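Local structure of Non-heme chloroperoxidase CPO-A1 (Streptomyces aureofaciens, 1A8Q) at residues G46-A51 against T81-R86; F72-N77 against G105-G110; L85-L90 against R111-V116; E99-V104 against E206-F211. The protein is a cofactor-free haloperoxidase of the alpha/beta hydrolase fold that can brominate and may chlorinate in 7-chlorotetracycline biosynthesis. All blocks are in the same frame, centred on the assembly; numbering follows the deposited sequence.

Interaction 3 pairs two neighbouring parallel strands by main-chain hydrogen bonds. It is mostly buried, with charged side chains on its solvent side. Interaction 4 is also largely buried, but it joins helix 96-107 to segment 206-211 through apolar side chains and one salt bridge. Interaction 2 lies at the surface and is polar: a carboxylate, an arginine and a histidine tie helix 69-82 to helix 96-107. Interaction 1 is partly buried and small, with methyl contacts and one water between strand 48-52 and the end of helix 69-82. Interactions 1 and 3 share Leu85 and Arg86, and Asp84 of the first pairs with Arg111 of the third. Interactions 2 and 4 both use helix 96-107.

Interaction 1: G46-A51 against T81-R86; sequences GYRGIA and TDLDLR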
# COMPACT_ATOMS: atom_id res chain seq x y z
N GLY A 46 -19.99 10.05 -0.24
CA GLY A 46 -20.42 10.29 1.10
C GLY A 46 -19.61 9.73 2.26
O GLY A 46 -20.05 9.71 3.42
N TYR A 47 -18.33 9.47 1.99
CA TYR A 47 -17.40 9.02 3.00
C TYR A 47 -16.34 10.11 3.31
O TYR A 47 -16.34 11.10 2.58
CB TYR A 47 -16.61 7.79 2.50
CG TYR A 47 -17.56 6.61 2.24
CD1 TYR A 47 -17.89 5.76 3.30
CD2 TYR A 47 -18.03 6.37 0.97
CE1 TYR A 47 -18.77 4.71 3.05
CE2 TYR A 47 -18.92 5.32 0.72
CZ TYR A 47 -19.28 4.53 1.79
OH TYR A 47 -20.14 3.46 1.55
N ARG A 48 -15.68 9.90 4.43
CA ARG A 48 -14.55 10.79 4.82
C ARG A 48 -13.31 10.04 4.29
O ARG A 48 -13.13 8.88 4.68
CB ARG A 48 -14.54 10.94 6.30
CG ARG A 48 -13.43 11.80 6.88
CD ARG A 48 -13.60 12.00 8.37
NE ARG A 48 -12.45 12.73 8.92
CZ ARG A 48 -12.34 12.90 10.24
NH1 ARG A 48 -13.28 12.42 11.07
NH2 ARG A 48 -11.32 13.55 10.78
N GLY A 49 -12.43 10.75 3.58
CA GLY A 49 -11.29 10.03 2.99
C GLY A 49 -10.04 10.61 3.62
O GLY A 49 -9.86 11.83 3.61
N ILE A 50 -9.17 9.72 4.14
CA ILE A 50 -7.97 10.19 4.80
C ILE A 50 -6.78 9.46 4.19
O ILE A 50 -6.84 8.26 3.94
CB ILE A 50 -8.01 9.86 6.32
CG1 ILE A 50 -9.02 10.80 7.01
CG2 ILE A 50 -6.67 10.03 7.02
CD1 ILE A 50 -9.61 10.20 8.26
N ALA A 51 -5.67 10.20 3.93
CA ALA A 51 -4.50 9.47 3.40
C ALA A 51 -3.25 10.13 3.97
O ALA A 51 -3.02 11.33 3.79
CB ALA A 51 -4.44 9.46 1.88
N THR A 81 -6.13 7.11 16.59
CA THR A 81 -6.47 7.50 17.95
C THR A 81 -6.60 9.01 18.12
O THR A 81 -7.54 9.49 18.77
CB THR A 81 -5.38 6.98 18.92
OG1 THR A 81 -5.35 5.54 18.79
CG2 THR A 81 -5.72 7.39 20.35
N ASP A 82 -5.69 9.78 17.52
CA ASP A 82 -5.73 11.24 17.61
C ASP A 82 -7.04 11.77 17.03
O ASP A 82 -7.62 12.73 17.55
CB ASP A 82 -4.57 11.84 16.82
CG ASP A 82 -4.48 13.36 16.81
OD1 ASP A 82 -4.76 14.01 17.84
OD2 ASP A 82 -4.02 13.94 15.81
N LEU A 83 -7.47 11.25 15.90
CA LEU A 83 -8.71 11.66 15.24
C LEU A 83 -9.94 10.93 15.78
O LEU A 83 -11.05 11.22 15.35
CB LEU A 83 -8.59 11.40 13.73
CG LEU A 83 -7.51 12.28 13.05
CD1 LEU A 83 -7.47 11.98 11.55
CD2 LEU A 83 -7.75 13.75 13.30
N ASP A 84 -9.72 10.00 16.68
CA ASP A 84 -10.70 9.13 17.31
C ASP A 84 -11.64 8.55 16.27
O ASP A 84 -12.87 8.70 16.31
CB ASP A 84 -11.45 9.88 18.41
CG ASP A 84 -12.22 8.90 19.30
OD1 ASP A 84 -12.01 7.67 19.24
OD2 ASP A 84 -13.06 9.43 20.06
N LEU A 85 -11.07 7.87 15.28
CA LEU A 85 -11.85 7.31 14.20
C LEU A 85 -12.40 5.92 14.54
O LEU A 85 -11.71 5.10 15.14
CB LEU A 85 -10.97 7.15 12.96
CG LEU A 85 -10.38 8.51 12.48
CD1 LEU A 85 -9.48 8.23 11.29
CD2 LEU A 85 -11.51 9.45 12.09
N ARG A 86 -13.65 5.70 14.18
CA ARG A 86 -14.34 4.43 14.41
C ARG A 86 -15.05 3.97 13.16
O ARG A 86 -15.39 4.78 12.26
CB ARG A 86 -15.41 4.64 15.50
CG ARG A 86 -14.86 5.05 16.87
CD ARG A 86 -14.18 3.83 17.46
NE ARG A 86 -13.87 3.87 18.88
CZ ARG A 86 -13.39 2.77 19.48
NH1 ARG A 86 -13.24 1.66 18.78
NH2 ARG A 86 -13.07 2.80 20.76
O HOH W 1 -11.76 13.35 13.73
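Arg48 and Ile50 meet Leu83 and Leu85 in a small, partly buried side-chain contact of the alpha/beta hydrolase fold. It joins strand 48-52 of the central sheet to the chain that leaves helix 69-82. The backbones stay well apart, with the CA atoms of Arg48 and Leu85 10.4 Å from each other, and the side chains bridge the gap. That helix ends in a Schellman motif, with Asp84 at positive phi. Leu83 and Leu85, on either side of Asp84 in sequence, both direct their side chains to the strand.

Ile50 and Leu85 reach toward each other tip to tip, and their CD1 atoms are 3.6 Å apart. Leu83 CD1 lies farther from Ile50 CD1, at 4.3 Å. Around this apolar patch, Leu83 also touches Tyr13 of strand 10-16, and Leu85 touches Pro21 of strand 21-25.

Arg48 crosses Leu85 at about a right angle. Its CG is anti to the backbone N (chi1 179°). The extended chain carries NE out from the strand, and the guanidinium beyond it lies beside the two leucines. Leu85 CD2 sits over one of its faces, 3.6 Å from Arg48 NH1. The charge itself is paired outside the two segments: Arg48 NH2 makes a salt bridge with Asp15, on the adjacent strand 10-16. One guanidinium thus offers a face to Leu85 CD2 and an N-H to Asp15.

One water completes the contact at the guanidinium edge. It accepts from Arg48 NH2 at 3.0 Å and donates to Leu83 O at 2.8 Å.

Interaction 2: F72-N77 against G105-G110; sequences FADDLN and GRHGTG
Asp74 of helix 69-82 receives both Arg106 and His107 from the last turn of helix 96-107. Its CB does not point at that helix, but the end of the side chain comes nearer. Chi1 of -66° places CG beside the backbone N, and from there the two oxygens reach Arg106 and His107. OD2 uses its syn lone pair for Arg106 NH2, at 2.9 Å. OD1 takes two donors. Arg106 NE is 2.9 Å from Asp74 OD1 in a nearly straight bond (172°), on the syn side. His107 NE2 comes closer to Asp74 OD1, at 2.8 Å, on the anti side. The two donors reach OD1 from opposite faces of the carboxylate plane.

Arg106 thus grips the carboxylate side-on, with NE and NH2 each on its own oxygen, in a salt bridge. Arg106 NH1 also makes a long, weak ion pair with Asp70.

The imidazole is also held by its faces. Asn77 CB forms a CH-pi contact over the ring, 3.7 Å from the His107 centroid. The Asn77 amide is stacked nearly parallel to the ring, with planes 9° apart. Arg106 CB lies over the opposite face, offset toward the rim. The carboxylate bond at the edge would hinder rotation of the ring.

This is a surface salt bridge combined with a His-carboxylate hydrogen bond, joining two neighbouring helices of the alpha/beta hydrolase fold.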
# COMPACT_ATOMS: atom_id res chain seq x y z
N PHE A 72 5.52 1.41 11.64
CA PHE A 72 4.47 1.93 10.72
C PHE A 72 3.07 1.70 11.29
O PHE A 72 2.22 2.59 11.22
CB PHE A 72 4.53 1.23 9.36
CG PHE A 72 5.85 1.41 8.63
CD1 PHE A 72 6.62 2.55 8.81
CD2 PHE A 72 6.30 0.40 7.79
CE1 PHE A 72 7.84 2.66 8.13
CE2 PHE A 72 7.49 0.52 7.10
CZ PHE A 72 8.25 1.68 7.27
N ALA A 73 2.84 0.50 11.85
CA ALA A 73 1.51 0.23 12.42
C ALA A 73 1.21 1.09 13.62
O ALA A 73 0.07 1.51 13.87
CB ALA A 73 1.47 -1.26 12.84
N ASP A 74 2.18 1.43 14.48
CA ASP A 74 1.96 2.23 15.65
C ASP A 74 1.72 3.69 15.23
O ASP A 74 1.00 4.42 15.89
CB ASP A 74 3.07 2.16 16.70
CG ASP A 74 3.18 0.78 17.34
OD1 ASP A 74 2.32 -0.07 17.16
OD2 ASP A 74 4.22 0.55 18.04
N ASP A 75 2.44 4.12 14.17
CA ASP A 75 2.17 5.47 13.64
C ASP A 75 0.73 5.52 13.13
O ASP A 75 0.05 6.51 13.44
CB ASP A 75 3.13 5.81 12.51
CG ASP A 75 4.56 6.07 12.98
OD1 ASP A 75 4.87 6.17 14.16
OD2 ASP A 75 5.40 6.20 12.05
N LEU A 76 0.25 4.49 12.46
CA LEU A 76 -1.14 4.44 12.00
C LEU A 76 -2.07 4.45 13.20
O LEU A 76 -3.05 5.21 13.25
CB LEU A 76 -1.34 3.22 11.09
CG LEU A 76 -2.79 2.94 10.65
CD1 LEU A 76 -3.24 4.10 9.75
CD2 LEU A 76 -2.90 1.62 9.91
N ASN A 77 -1.72 3.70 14.26
CA ASN A 77 -2.54 3.73 15.48
C ASN A 77 -2.64 5.12 16.08
O ASN A 77 -3.70 5.55 16.55
CB ASN A 77 -2.00 2.73 16.53
CG ASN A 77 -2.80 2.78 17.82
OD1 ASN A 77 -2.31 3.14 18.90
ND2 ASN A 77 -4.06 2.46 17.71
N GLY A 105 -2.67 -7.03 13.77
CA GLY A 105 -1.96 -7.96 14.67
C GLY A 105 -1.64 -7.31 15.99
O GLY A 105 -1.68 -7.97 17.04
N ARG A 106 -1.26 -6.03 16.02
CA ARG A 106 -0.81 -5.37 17.22
C ARG A 106 -1.91 -4.68 17.99
O ARG A 106 -1.82 -4.57 19.21
CB ARG A 106 0.26 -4.27 16.94
CG ARG A 106 1.63 -4.81 16.63
CD ARG A 106 2.66 -3.79 16.23
NE ARG A 106 3.20 -2.86 17.18
CZ ARG A 106 4.17 -3.11 18.06
NH1 ARG A 106 4.65 -4.34 18.19
NH2 ARG A 106 4.64 -2.17 18.86
N HIS A 107 -2.84 -4.03 17.29
CA HIS A 107 -3.86 -3.20 17.89
C HIS A 107 -5.28 -3.75 17.80
O HIS A 107 -6.18 -3.18 18.43
CB HIS A 107 -3.81 -1.83 17.14
CG HIS A 107 -2.44 -1.22 17.36
ND1 HIS A 107 -2.10 -0.73 18.60
CD2 HIS A 107 -1.38 -1.01 16.55
CE1 HIS A 107 -0.85 -0.24 18.57
NE2 HIS A 107 -0.42 -0.40 17.33
N GLY A 108 -5.48 -4.80 17.02
CA GLY A 108 -6.80 -5.41 16.88
C GLY A 108 -7.74 -4.66 15.95
O GLY A 108 -7.35 -3.70 15.26
N THR A 109 -9.00 -5.11 15.89
CA THR A 109 -9.96 -4.57 14.94
C THR A 109 -11.09 -3.77 15.57
O THR A 109 -12.08 -3.46 14.88
CB THR A 109 -10.59 -5.70 14.11
OG1 THR A 109 -11.20 -6.64 15.05
CG2 THR A 109 -9.55 -6.41 13.27
N GLY A 110 -10.91 -3.29 16.79
CA GLY A 110 -11.98 -2.57 17.48
C GLY A 110 -12.44 -1.30 16.79
O GLY A 110 -13.64 -0.97 16.80

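Interaction 3: L85-L90 against R111-V116; sequences LRDVTL and RLRSAV
Leu85 to Leu90 and Arg111 to Val116 form the two ends of a beta-alpha-beta crossover: parallel strands 88-93 and 112-118, linked by helix 96-107. The buried part is tight. Val88 N bonds Arg111 O, and Val88 O takes Arg113 N at 2.8 Å and, more weakly, Ser114 N. The register shifts by one here, a beta bulge. Past it, Leu90 N bonds Ser114 O, and Val116 N bonds Leu90 O.

Side chains also meet on both faces of the sheet. On one, Leu112 CD2 lies 3.9 Å from Leu90 CG and also touches Val88; the two leucines cross at about a right angle. On the other, Ser114 OG, placed between its own backbone N and carbonyl carbon (chi1 53°), accepts from Thr89 OG1 at 2.7 Å. Helix 260-272 packs on this face, and Thr89 OG1 also bonds Arg20.

The solvent side is charged: Arg86 is exposed, and Asp87, Arg111 and Arg113 are partly so. Asp87 and Arg113 lie side by side and pair through OD2 and NH1, 2.9 Å apart; Arg113 NE has a second partner in the C-terminal carboxylate of Lys274. Arg86 stacks its guanidinium on that of Arg111, planes at 29°, despite the like charges. A salt bridge from Asp84 to Arg111 NH1 probably eases the repulsion. The same NH1 donates to Leu85 O at 2.9 Å, from above the carbonyl plane.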
# COMPACT_ATOMS: atom_id res chain seq x y z
N LEU A 85 -11.07 7.87 15.28
CA LEU A 85 -11.85 7.31 14.20
C LEU A 85 -12.40 5.92 14.54
O LEU A 85 -11.71 5.10 15.14
CB LEU A 85 -10.97 7.15 12.96
CG LEU A 85 -10.38 8.51 12.48
CD1 LEU A 85 -9.48 8.23 11.29
CD2 LEU A 85 -11.51 9.45 12.09
N ARG A 86 -13.65 5.70 14.18
CA ARG A 86 -14.34 4.43 14.41
C ARG A 86 -15.05 3.97 13.16
O ARG A 86 -15.39 4.78 12.26
CB ARG A 86 -15.41 4.64 15.50
CG ARG A 86 -14.86 5.05 16.87
CD ARG A 86 -14.18 3.83 17.46
NE ARG A 86 -13.87 3.87 18.88
CZ ARG A 86 -13.39 2.77 19.48
NH1 ARG A 86 -13.24 1.66 18.78
NH2 ARG A 86 -13.07 2.80 20.76
N ASP A 87 -15.34 2.66 13.05
CA ASP A 87 -16.04 2.10 11.90
C ASP A 87 -15.26 2.36 10.63
O ASP A 87 -15.83 2.68 9.60
CB ASP A 87 -17.45 2.68 11.78
CG ASP A 87 -18.49 1.74 11.21
OD1 ASP A 87 -18.26 0.51 11.16
OD2 ASP A 87 -19.59 2.18 10.79
N VAL A 88 -13.93 2.24 10.76
CA VAL A 88 -13.06 2.61 9.63
C VAL A 88 -12.88 1.51 8.61
O VAL A 88 -12.79 0.31 8.92
CB VAL A 88 -11.68 2.95 10.25
CG1 VAL A 88 -10.62 3.19 9.17
CG2 VAL A 88 -11.70 4.10 11.24
N THR A 89 -12.74 1.85 7.32
CA THR A 89 -12.26 0.90 6.33
C THR A 89 -10.80 1.29 6.02
O THR A 89 -10.61 2.44 5.65
CB THR A 89 -13.09 0.91 5.06
OG1 THR A 89 -14.39 0.35 5.39
CG2 THR A 89 -12.48 -0.02 4.00
N LEU A 90 -9.90 0.35 6.15
CA LEU A 90 -8.50 0.62 5.79
C LEU A 90 -8.30 0.06 4.40
O LEU A 90 -8.72 -1.07 4.07
CB LEU A 90 -7.53 -0.14 6.70
CG LEU A 90 -7.54 0.31 8.17
CD1 LEU A 90 -6.55 -0.58 8.93
CD2 LEU A 90 -7.19 1.78 8.30
N ARG A 111 -11.53 -0.61 16.10
CA ARG A 111 -11.91 0.62 15.39
C ARG A 111 -12.29 0.35 13.94
O ARG A 111 -12.59 1.31 13.20
CB ARG A 111 -10.70 1.59 15.36
CG ARG A 111 -10.35 2.22 16.68
CD ARG A 111 -9.20 3.23 16.54
NE ARG A 111 -8.94 3.85 17.82
CZ ARG A 111 -9.57 4.85 18.41
NH1 ARG A 111 -10.58 5.48 17.83
NH2 ARG A 111 -9.13 5.23 19.60
N LEU A 112 -12.25 -0.89 13.50
CA LEU A 112 -12.38 -1.17 12.09
C LEU A 112 -13.70 -1.84 11.69
O LEU A 112 -14.22 -2.71 12.40
CB LEU A 112 -11.26 -2.09 11.56
CG LEU A 112 -9.82 -1.74 11.97
CD1 LEU A 112 -8.84 -2.72 11.35
CD2 LEU A 112 -9.52 -0.30 11.50
N ARG A 113 -14.15 -1.47 10.52
CA ARG A 113 -15.30 -2.11 9.90
C ARG A 113 -14.85 -3.15 8.90
O ARG A 113 -15.43 -4.26 8.83
CB ARG A 113 -16.15 -1.06 9.16
CG ARG A 113 -17.34 -1.76 8.46
CD ARG A 113 -18.29 -0.63 8.07
NE ARG A 113 -19.63 -1.07 7.86
CZ ARG A 113 -20.73 -0.36 8.02
NH1 ARG A 113 -20.71 0.90 8.44
NH2 ARG A 113 -21.87 -1.01 7.78
N SER A 114 -13.90 -2.81 8.02
CA SER A 114 -13.52 -3.69 6.93
C SER A 114 -12.13 -3.27 6.39
O SER A 114 -11.62 -2.25 6.84
CB SER A 114 -14.54 -3.69 5.79
OG SER A 114 -14.76 -2.31 5.39
N ALA A 115 -11.60 -4.06 5.48
CA ALA A 115 -10.25 -3.82 4.96
C ALA A 115 -10.15 -4.22 3.50
O ALA A 115 -10.87 -5.07 2.99
CB ALA A 115 -9.23 -4.67 5.72
N VAL A 116 -9.28 -3.49 2.77
CA VAL A 116 -9.08 -3.79 1.36
C VAL A 116 -7.57 -3.92 1.15
O VAL A 116 -6.85 -2.99 1.53
CB VAL A 116 -9.57 -2.64 0.44
CG1 VAL A 116 -9.29 -2.96 -1.01
CG2 VAL A 116 -11.08 -2.42 0.67

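Interaction 4: E99-V104 against E206-F211; sequences ELARYV and EDLKKF
Leu100, Ala101 and Val104 of helix 96-107 pack against Phe211, while Arg102 of the same helix pairs with Asp207. The apolar part centres on the phenyl ring. Val104 crosses it at about a right angle. Its CG1 is 3.7 Å from Phe211 CD1, and its CG2 lies over one face, offset toward the rim. Ala101 CA meets the ring edge. Leu100 CD2 approaches obliquely, 3.7 Å from Phe211 CZ. Leu208 CD2 adds a looser contact with Ala101 CB.

The ionic part is a salt bridge. Both Arg102 donors converge side-on upon one oxygen: NE is 2.8 Å from Asp207 OD2 in a fairly straight bond (166°), and NH2 is 3.2 Å from the same Asp207 OD2 in a bent one (136°). Asp207 OD2 lies in the guanidinium plane. Both nitrogens meet it on the syn side of the carboxylate, somewhat out of the carboxylate plane. Asp207 CB also rests against Ala101 O.

The chain leaves the short helix 205-208 through a type I turn, Leu208 to Phe211, which ends on the residue bearing the ring. Helix 96-107 lies among several neighbours: Leu100 and Val104 also touch strand 112-118, Arg102 NH1 pairs with Asp70 of helix 69-82, and segment 206-211 packs against helix 96-107.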
# COMPACT_ATOMS: atom_id res chain seq x y z
N GLU A 99 1.58 -2.75 6.63
CA GLU A 99 1.16 -1.83 7.68
C GLU A 99 -0.24 -2.16 8.18
O GLU A 99 -0.51 -2.13 9.39
CB GLU A 99 1.25 -0.37 7.14
CG GLU A 99 0.79 0.69 8.15
CD GLU A 99 1.03 2.12 7.62
OE1 GLU A 99 2.09 2.32 7.00
OE2 GLU A 99 0.16 2.95 7.83
N LEU A 100 -1.13 -2.47 7.26
CA LEU A 100 -2.54 -2.81 7.59
C LEU A 100 -2.55 -4.14 8.39
O LEU A 100 -3.08 -4.12 9.48
CB LEU A 100 -3.32 -2.97 6.30
CG LEU A 100 -4.86 -2.93 6.43
CD1 LEU A 100 -5.50 -2.83 5.03
CD2 LEU A 100 -5.36 -4.21 7.07
N ALA A 101 -1.84 -5.11 7.87
CA ALA A 101 -1.82 -6.42 8.58
C ALA A 101 -1.22 -6.31 9.96
O ALA A 101 -1.73 -6.85 10.97
CB ALA A 101 -1.06 -7.39 7.70
N ARG A 102 -0.08 -5.61 10.11
CA ARG A 102 0.55 -5.51 11.42
C ARG A 102 -0.24 -4.64 12.35
O ARG A 102 -0.24 -4.87 13.55
CB ARG A 102 2.04 -5.08 11.24
CG ARG A 102 2.76 -4.96 12.58
CD ARG A 102 2.90 -6.31 13.31
NE ARG A 102 3.24 -7.37 12.40
CZ ARG A 102 4.49 -7.69 12.04
NH1 ARG A 102 5.50 -6.99 12.53
NH2 ARG A 102 4.66 -8.71 11.20
N TYR A 103 -1.00 -3.63 11.87
CA TYR A 103 -1.93 -2.89 12.70
C TYR A 103 -3.00 -3.84 13.29
O TYR A 103 -3.22 -3.75 14.51
CB TYR A 103 -2.61 -1.76 11.87
CG TYR A 103 -3.64 -1.04 12.73
CD1 TYR A 103 -3.35 -0.04 13.63
CD2 TYR A 103 -4.96 -1.46 12.59
CE1 TYR A 103 -4.35 0.54 14.41
CE2 TYR A 103 -5.97 -0.90 13.36
CZ TYR A 103 -5.66 0.08 14.25
OH TYR A 103 -6.67 0.64 14.99
N VAL A 104 -3.54 -4.72 12.48
CA VAL A 104 -4.54 -5.67 13.03
C VAL A 104 -3.86 -6.57 14.08
O VAL A 104 -4.39 -6.81 15.19
CB VAL A 104 -5.18 -6.47 11.90
CG1 VAL A 104 -5.99 -7.67 12.41
CG2 VAL A 104 -6.13 -5.54 11.12
N GLU A 206 0.69 -14.90 10.37
CA GLU A 206 -0.01 -14.93 11.66
C GLU A 206 -0.87 -13.72 11.95
O GLU A 206 -1.90 -13.83 12.64
CB GLU A 206 0.97 -15.24 12.79
CG GLU A 206 1.63 -16.61 12.59
CD GLU A 206 0.62 -17.75 12.55
OE1 GLU A 206 -0.18 -17.85 13.51
OE2 GLU A 206 0.58 -18.53 11.58
N ASP A 207 -0.51 -12.56 11.38
CA ASP A 207 -1.38 -11.40 11.51
C ASP A 207 -2.68 -11.58 10.71
O ASP A 207 -3.75 -11.15 11.18
CB ASP A 207 -0.67 -10.14 10.96
CG ASP A 207 0.48 -9.67 11.83
OD1 ASP A 207 0.45 -9.76 13.07
OD2 ASP A 207 1.45 -9.17 11.23
N LEU A 208 -2.59 -12.16 9.54
CA LEU A 208 -3.74 -12.37 8.65
C LEU A 208 -4.79 -13.28 9.33
O LEU A 208 -5.97 -13.08 9.12
CB LEU A 208 -3.40 -12.98 7.31
CG LEU A 208 -2.43 -12.20 6.38
CD1 LEU A 208 -2.15 -12.97 5.12
CD2 LEU A 208 -3.05 -10.83 6.06
N LYS A 209 -4.32 -14.24 10.11
CA LYS A 209 -5.27 -15.14 10.79
C LYS A 209 -6.06 -14.43 11.88
O LYS A 209 -7.09 -14.94 12.39
CB LYS A 209 -4.47 -16.33 11.36
CG LYS A 209 -3.86 -17.30 10.36
CD LYS A 209 -2.98 -18.30 11.13
CE LYS A 209 -2.35 -19.33 10.23
NZ LYS A 209 -1.52 -20.29 11.07
N LYS A 210 -5.66 -13.25 12.34
CA LYS A 210 -6.36 -12.47 13.32
C LYS A 210 -7.42 -11.55 12.72
O LYS A 210 -8.12 -10.90 13.50
CB LYS A 210 -5.38 -11.64 14.16
CG LYS A 210 -4.40 -12.58 14.87
CD LYS A 210 -3.53 -11.81 15.86
CE LYS A 210 -3.18 -12.75 17.03
NZ LYS A 210 -4.35 -12.84 17.96
N PHE A 211 -7.55 -11.52 11.41
CA PHE A 211 -8.58 -10.67 10.79
C PHE A 211 -9.95 -11.26 11.14
O PHE A 211 -10.07 -12.50 11.13
CB PHE A 211 -8.40 -10.64 9.29
CG PHE A 211 -7.40 -9.63 8.74
CD1 PHE A 211 -6.11 -9.61 9.21
CD2 PHE A 211 -7.78 -8.79 7.70
CE1 PHE A 211 -5.18 -8.70 8.69
CE2 PHE A 211 -6.87 -7.88 7.18
CZ PHE A 211 -5.58 -7.85 7.68